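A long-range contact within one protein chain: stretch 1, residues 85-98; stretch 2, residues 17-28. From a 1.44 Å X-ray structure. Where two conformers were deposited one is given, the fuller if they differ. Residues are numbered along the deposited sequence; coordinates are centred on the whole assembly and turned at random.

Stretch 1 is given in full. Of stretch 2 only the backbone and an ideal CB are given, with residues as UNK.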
# COMPACT_ATOMS: atom_id res chain seq x y z
N PRO A 85 -5.40 8.80 -0.49
CA PRO A 85 -5.12 8.59 0.94
C PRO A 85 -3.64 8.24 1.23
O PRO A 85 -3.07 8.75 2.19
CB PRO A 85 -6.05 7.45 1.31
CG PRO A 85 -7.19 7.61 0.40
CD PRO A 85 -6.56 7.99 -0.91
N PHE A 86 -2.98 7.43 0.37
CA PHE A 86 -1.56 7.19 0.62
C PHE A 86 -0.77 8.51 0.57
O PHE A 86 0.13 8.76 1.38
CB PHE A 86 -0.98 6.22 -0.41
CG PHE A 86 -1.24 4.77 -0.12
CD1 PHE A 86 -0.62 4.14 0.94
CD2 PHE A 86 -2.10 4.02 -0.92
CE1 PHE A 86 -0.83 2.78 1.19
CE2 PHE A 86 -2.31 2.67 -0.67
CZ PHE A 86 -1.69 2.07 0.40
N SER A 87 -1.09 9.36 -0.42
CA SER A 87 -0.39 10.61 -0.60
C SER A 87 -0.68 11.60 0.54
O SER A 87 0.15 12.45 0.80
CB SER A 87 -0.74 11.22 -1.94
OG SER A 87 -0.17 10.38 -2.93
N THR A 88 -1.84 11.49 1.25
CA THR A 88 -2.07 12.39 2.39
C THR A 88 -1.01 12.17 3.45
O THR A 88 -0.51 13.14 4.00
CB THR A 88 -3.48 12.27 3.01
OG1 THR A 88 -3.68 10.98 3.60
CG2 THR A 88 -4.57 12.55 2.02
N LEU A 89 -0.65 10.91 3.74
CA LEU A 89 0.40 10.64 4.74
C LEU A 89 1.76 11.13 4.21
O LEU A 89 2.50 11.82 4.92
CB LEU A 89 0.49 9.15 5.06
CG LEU A 89 1.66 8.76 5.99
CD1 LEU A 89 1.59 9.53 7.33
CD2 LEU A 89 1.71 7.26 6.19
N ALA A 90 2.09 10.82 2.96
CA ALA A 90 3.36 11.28 2.39
C ALA A 90 3.45 12.80 2.42
O ALA A 90 4.52 13.34 2.69
CB ALA A 90 3.52 10.77 0.97
N ARG A 91 2.33 13.51 2.19
CA ARG A 91 2.34 14.98 2.22
C ARG A 91 2.63 15.49 3.63
O ARG A 91 3.39 16.44 3.77
CB ARG A 91 1.00 15.56 1.74
CG ARG A 91 0.83 15.53 0.21
CD ARG A 91 1.69 16.50 -0.49
NE ARG A 91 0.98 17.27 -1.51
CZ ARG A 91 0.79 16.89 -2.77
NH1 ARG A 91 1.12 15.66 -3.16
NH2 ARG A 91 0.22 17.71 -3.64
N ARG A 92 2.03 14.87 4.67
CA ARG A 92 2.33 15.31 6.04
C ARG A 92 3.81 15.10 6.34
O ARG A 92 4.43 15.93 7.00
CB ARG A 92 1.48 14.56 7.07
CG ARG A 92 -0.02 14.80 6.98
CD ARG A 92 -0.44 16.24 6.75
NE ARG A 92 0.06 17.14 7.80
CZ ARG A 92 -0.14 18.46 7.81
NH1 ARG A 92 -0.85 19.03 6.84
NH2 ARG A 92 0.36 19.20 8.79
N ILE A 93 4.39 14.00 5.84
CA ILE A 93 5.80 13.72 6.03
C ILE A 93 6.65 14.73 5.25
O ILE A 93 7.65 15.21 5.78
CB ILE A 93 6.08 12.26 5.60
CG1 ILE A 93 5.51 11.30 6.66
CG2 ILE A 93 7.60 12.01 5.40
CD1 ILE A 93 5.45 9.86 6.24
N GLU A 94 6.24 15.08 4.02
CA GLU A 94 6.96 16.06 3.23
C GLU A 94 6.96 17.41 3.94
O GLU A 94 7.98 18.10 3.99
CB GLU A 94 6.34 16.20 1.83
CG GLU A 94 7.20 17.06 0.92
CD GLU A 94 6.64 17.31 -0.46
OE1 GLU A 94 5.59 16.73 -0.79
OE2 GLU A 94 7.22 18.14 -1.19
N ILE A 95 5.81 17.80 4.49
CA ILE A 95 5.68 19.05 5.21
C ILE A 95 6.64 19.05 6.37
O ILE A 95 7.36 20.03 6.57
CB ILE A 95 4.21 19.25 5.67
CG1 ILE A 95 3.32 19.57 4.47
CG2 ILE A 95 4.12 20.36 6.72
CD1 ILE A 95 1.90 19.42 4.70
N ALA A 96 6.69 17.95 7.13
CA ALA A 96 7.60 17.86 8.26
C ALA A 96 9.04 17.95 7.85
O ALA A 96 9.78 18.74 8.43
CB ALA A 96 7.38 16.56 9.01
N MET A 97 9.48 17.15 6.90
CA MET A 97 10.89 17.19 6.58
C MET A 97 11.28 18.56 5.94
O MET A 97 12.33 19.09 6.29
CB MET A 97 11.30 16.01 5.70
CG MET A 97 10.75 16.05 4.33
SD MET A 97 10.79 14.41 3.54
CE MET A 97 10.65 14.89 1.91
N GLU A 98 10.40 19.20 5.15
CA GLU A 98 10.72 20.53 4.59
C GLU A 98 10.81 21.59 5.72
O GLU A 98 11.71 22.44 5.69
CB GLU A 98 9.71 20.96 3.53
CG GLU A 98 9.74 20.11 2.27
CD GLU A 98 11.05 20.07 1.51
OE1 GLU A 98 11.79 21.08 1.53
OE2 GLU A 98 11.34 19.02 0.89
N UNK A 17 12.51 11.40 12.75
CA UNK A 17 11.20 12.04 12.87
C UNK A 17 10.26 11.48 11.81
O UNK A 17 9.14 11.08 12.13
CB UNK A 17 11.32 13.56 12.74
N UNK A 18 10.72 11.41 10.57
CA UNK A 18 9.89 10.93 9.48
C UNK A 18 9.50 9.46 9.69
O UNK A 18 8.33 9.10 9.47
CB UNK A 18 10.62 11.10 8.15
N UNK A 19 10.43 8.61 10.12
CA UNK A 19 10.10 7.20 10.32
C UNK A 19 9.12 7.03 11.47
O UNK A 19 8.24 6.17 11.37
CB UNK A 19 11.37 6.38 10.58
N UNK A 20 9.15 7.91 12.46
CA UNK A 20 8.16 7.87 13.56
C UNK A 20 6.77 8.35 13.07
O UNK A 20 5.76 7.86 13.55
CB UNK A 20 8.63 8.74 14.73
N UNK A 21 6.72 9.34 12.15
CA UNK A 21 5.45 9.80 11.57
C UNK A 21 4.82 8.69 10.75
O UNK A 21 3.59 8.59 10.69
CB UNK A 21 5.66 11.04 10.70
N UNK A 22 5.64 7.88 10.07
CA UNK A 22 5.16 6.76 9.28
C UNK A 22 5.04 5.58 10.25
O UNK A 22 5.88 4.68 10.28
CB UNK A 22 6.09 6.45 8.10
N UNK A 23 3.97 5.62 11.05
CA UNK A 23 3.76 4.72 12.18
C UNK A 23 3.78 3.25 11.76
O UNK A 23 4.35 2.43 12.47
CB UNK A 23 2.43 5.04 12.86
N UNK A 24 3.18 2.93 10.62
CA UNK A 24 3.09 1.54 10.16
C UNK A 24 4.15 1.21 9.07
O UNK A 24 4.08 0.14 8.46
CB UNK A 24 1.68 1.27 9.62
N UNK A 25 5.12 2.10 8.86
CA UNK A 25 6.20 1.85 7.91
C UNK A 25 5.76 1.66 6.47
O UNK A 25 6.35 0.85 5.75
CB UNK A 25 6.98 0.61 8.35
N UNK A 26 4.77 2.44 6.04
CA UNK A 26 4.21 2.38 4.68
C UNK A 26 5.30 2.64 3.64
O UNK A 26 5.32 2.00 2.58
CB UNK A 26 3.08 3.39 4.52
N UNK A 27 6.22 3.56 3.93
CA UNK A 27 7.28 3.91 2.99
C UNK A 27 8.66 3.49 3.49
O UNK A 27 9.68 3.97 2.97
CB UNK A 27 7.26 5.42 2.72
N UNK A 28 8.72 2.54 4.45
CA UNK A 28 9.97 2.15 5.08
C UNK A 28 10.71 1.07 4.35
O UNK A 28 11.93 1.01 4.47
CB UNK A 28 9.71 1.69 6.51

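Stretch 1 is a single helix, and positions 17 to 28 pack against it, first as the end of a second helix, nearly antiparallel at 157° with axes 10.0 Å apart at closest approach, then as a turn and loop. What the first helix offers is almost wholly apolar: F86, L89, A90, I93, A96 and M97.

Position 17 points its CA-to-CB bond toward stretch 1, but no atom of that helix lies within 5.5 Å of the ideal CB, so many side chains would fit. It is V17, which makes no close contact.

At position 18 the bond runs sideways, yet the ideal CB is 4.2 Å from I93 CG2. So close an approach favours a compact apolar residue such as alanine, valine or isoleucine. The residue is V18, chi1 t, whose CG1 lies 3.5 Å from I93 CG2 while its CG2 lies 4.0 Å from M97 CB.

Positions 19 and 20 point away and out of reach, respectively, and stretch 1 sets no demand on either. They are M19 and D20.

Position 21 points toward the helix, its ideal CB 4.1 Å from I93 CG1, with the small A96 further along leaving room for a longer chain. Leucine, methionine or isoleucine would suit. L21 places CD1 3.6 Å from A96 CB.

Position 22 is the first residue to leave helical angles, at phi/psi -86/77, and opens a type I turn ending at position 25. Its ideal CB is 3.9 Å from I93 CD1, but the backbone nitrogens of 26 and 27 also turn back toward it. An apolar residue could meet the isoleucine; aspartate, with two carboxylate oxygens, could accept from both nitrogens, whereas asparagine could offer one acceptor. The residue is D22: OD1 accepts from N of residue 26 at 2.8 Å and OD2 from N of residue 27 at 2.8 Å, which ties the loop together, while L89 CD2 rests 3.8 Å from D22 OD1 in van der Waals contact.

Positions 23 and 24 find nothing of stretch 1 near their ideal CB atoms, and polar residues fit easily; they are R23 and D24. Position 25, with phi/psi 61/39, favours glycine by its positive phi, and is G25.

Position 26 points toward stretch 1, its ideal CB 4.4 Å from L89 CD2 and 5.2 Å from F86 CE1, a setting for a branched or longer aliphatic chain. I26 sets CG2 3.9 Å from F86 CD1, at the ring edge, and CG1 4.1 Å from L89 CD2.

Position 27 also points toward the helix, but its ideal CB has nothing within 5.5 Å, so a long or large apolar side chain would be needed only if this position is to touch the helix; phenylalanine, methionine or leucine could reach. F27 does so: CZ lies 4.0 Å from A90 CB, and CE2 is 4.0 Å from L89 CD2. Its ring edge meets F86 O, 3.8 Å from F27 CZ.

Position 28 is out of reach and unconstrained by stretch 1; it is A28.

Stretch 2 (17-28) VVMDLDRDGIFA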
# COMPACT_ATOMS: atom_id res chain seq x y z
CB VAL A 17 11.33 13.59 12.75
CG1 VAL A 17 9.96 14.25 12.57
CG2 VAL A 17 12.05 14.17 13.95
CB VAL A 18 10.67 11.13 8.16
CG1 VAL A 18 10.13 10.27 7.04
CG2 VAL A 18 10.68 12.62 7.77
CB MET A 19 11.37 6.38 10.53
CG MET A 19 12.16 6.29 9.25
SD MET A 19 13.69 5.38 9.30
CE MET A 19 13.07 3.79 9.60
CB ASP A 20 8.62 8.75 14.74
CG ASP A 20 9.69 8.13 15.62
OD1 ASP A 20 9.84 6.90 15.61
OD2 ASP A 20 10.34 8.89 16.36
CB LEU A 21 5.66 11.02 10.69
CG LEU A 21 6.09 12.28 11.41
CD1 LEU A 21 6.20 13.43 10.43
CD2 LEU A 21 5.12 12.66 12.53
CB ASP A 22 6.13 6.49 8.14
CG ASP A 22 5.65 5.48 7.14
OD1 ASP A 22 4.53 4.91 7.35
OD2 ASP A 22 6.38 5.21 6.17
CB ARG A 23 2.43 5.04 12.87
CG ARG A 23 2.38 6.44 13.51
CD ARG A 23 1.00 6.77 14.03
NE ARG A 23 0.68 6.04 15.26
CZ ARG A 23 1.13 6.35 16.47
NH1 ARG A 23 1.95 7.39 16.64
NH2 ARG A 23 0.78 5.63 17.53
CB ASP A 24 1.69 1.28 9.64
CG ASP A 24 0.64 1.62 10.68
OD1 ASP A 24 0.67 1.01 11.77
OD2 ASP A 24 -0.11 2.60 10.46
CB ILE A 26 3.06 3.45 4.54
CG1 ILE A 26 1.90 3.21 5.57
CG2 ILE A 26 2.50 3.46 3.13
CD1 ILE A 26 1.33 1.82 5.57
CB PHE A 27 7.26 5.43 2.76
CG PHE A 27 5.91 5.96 2.36
CD1 PHE A 27 5.32 5.59 1.17
CD2 PHE A 27 5.18 6.77 3.23
CE1 PHE A 27 4.07 6.05 0.82
CE2 PHE A 27 3.91 7.23 2.87
CZ PHE A 27 3.37 6.87 1.67
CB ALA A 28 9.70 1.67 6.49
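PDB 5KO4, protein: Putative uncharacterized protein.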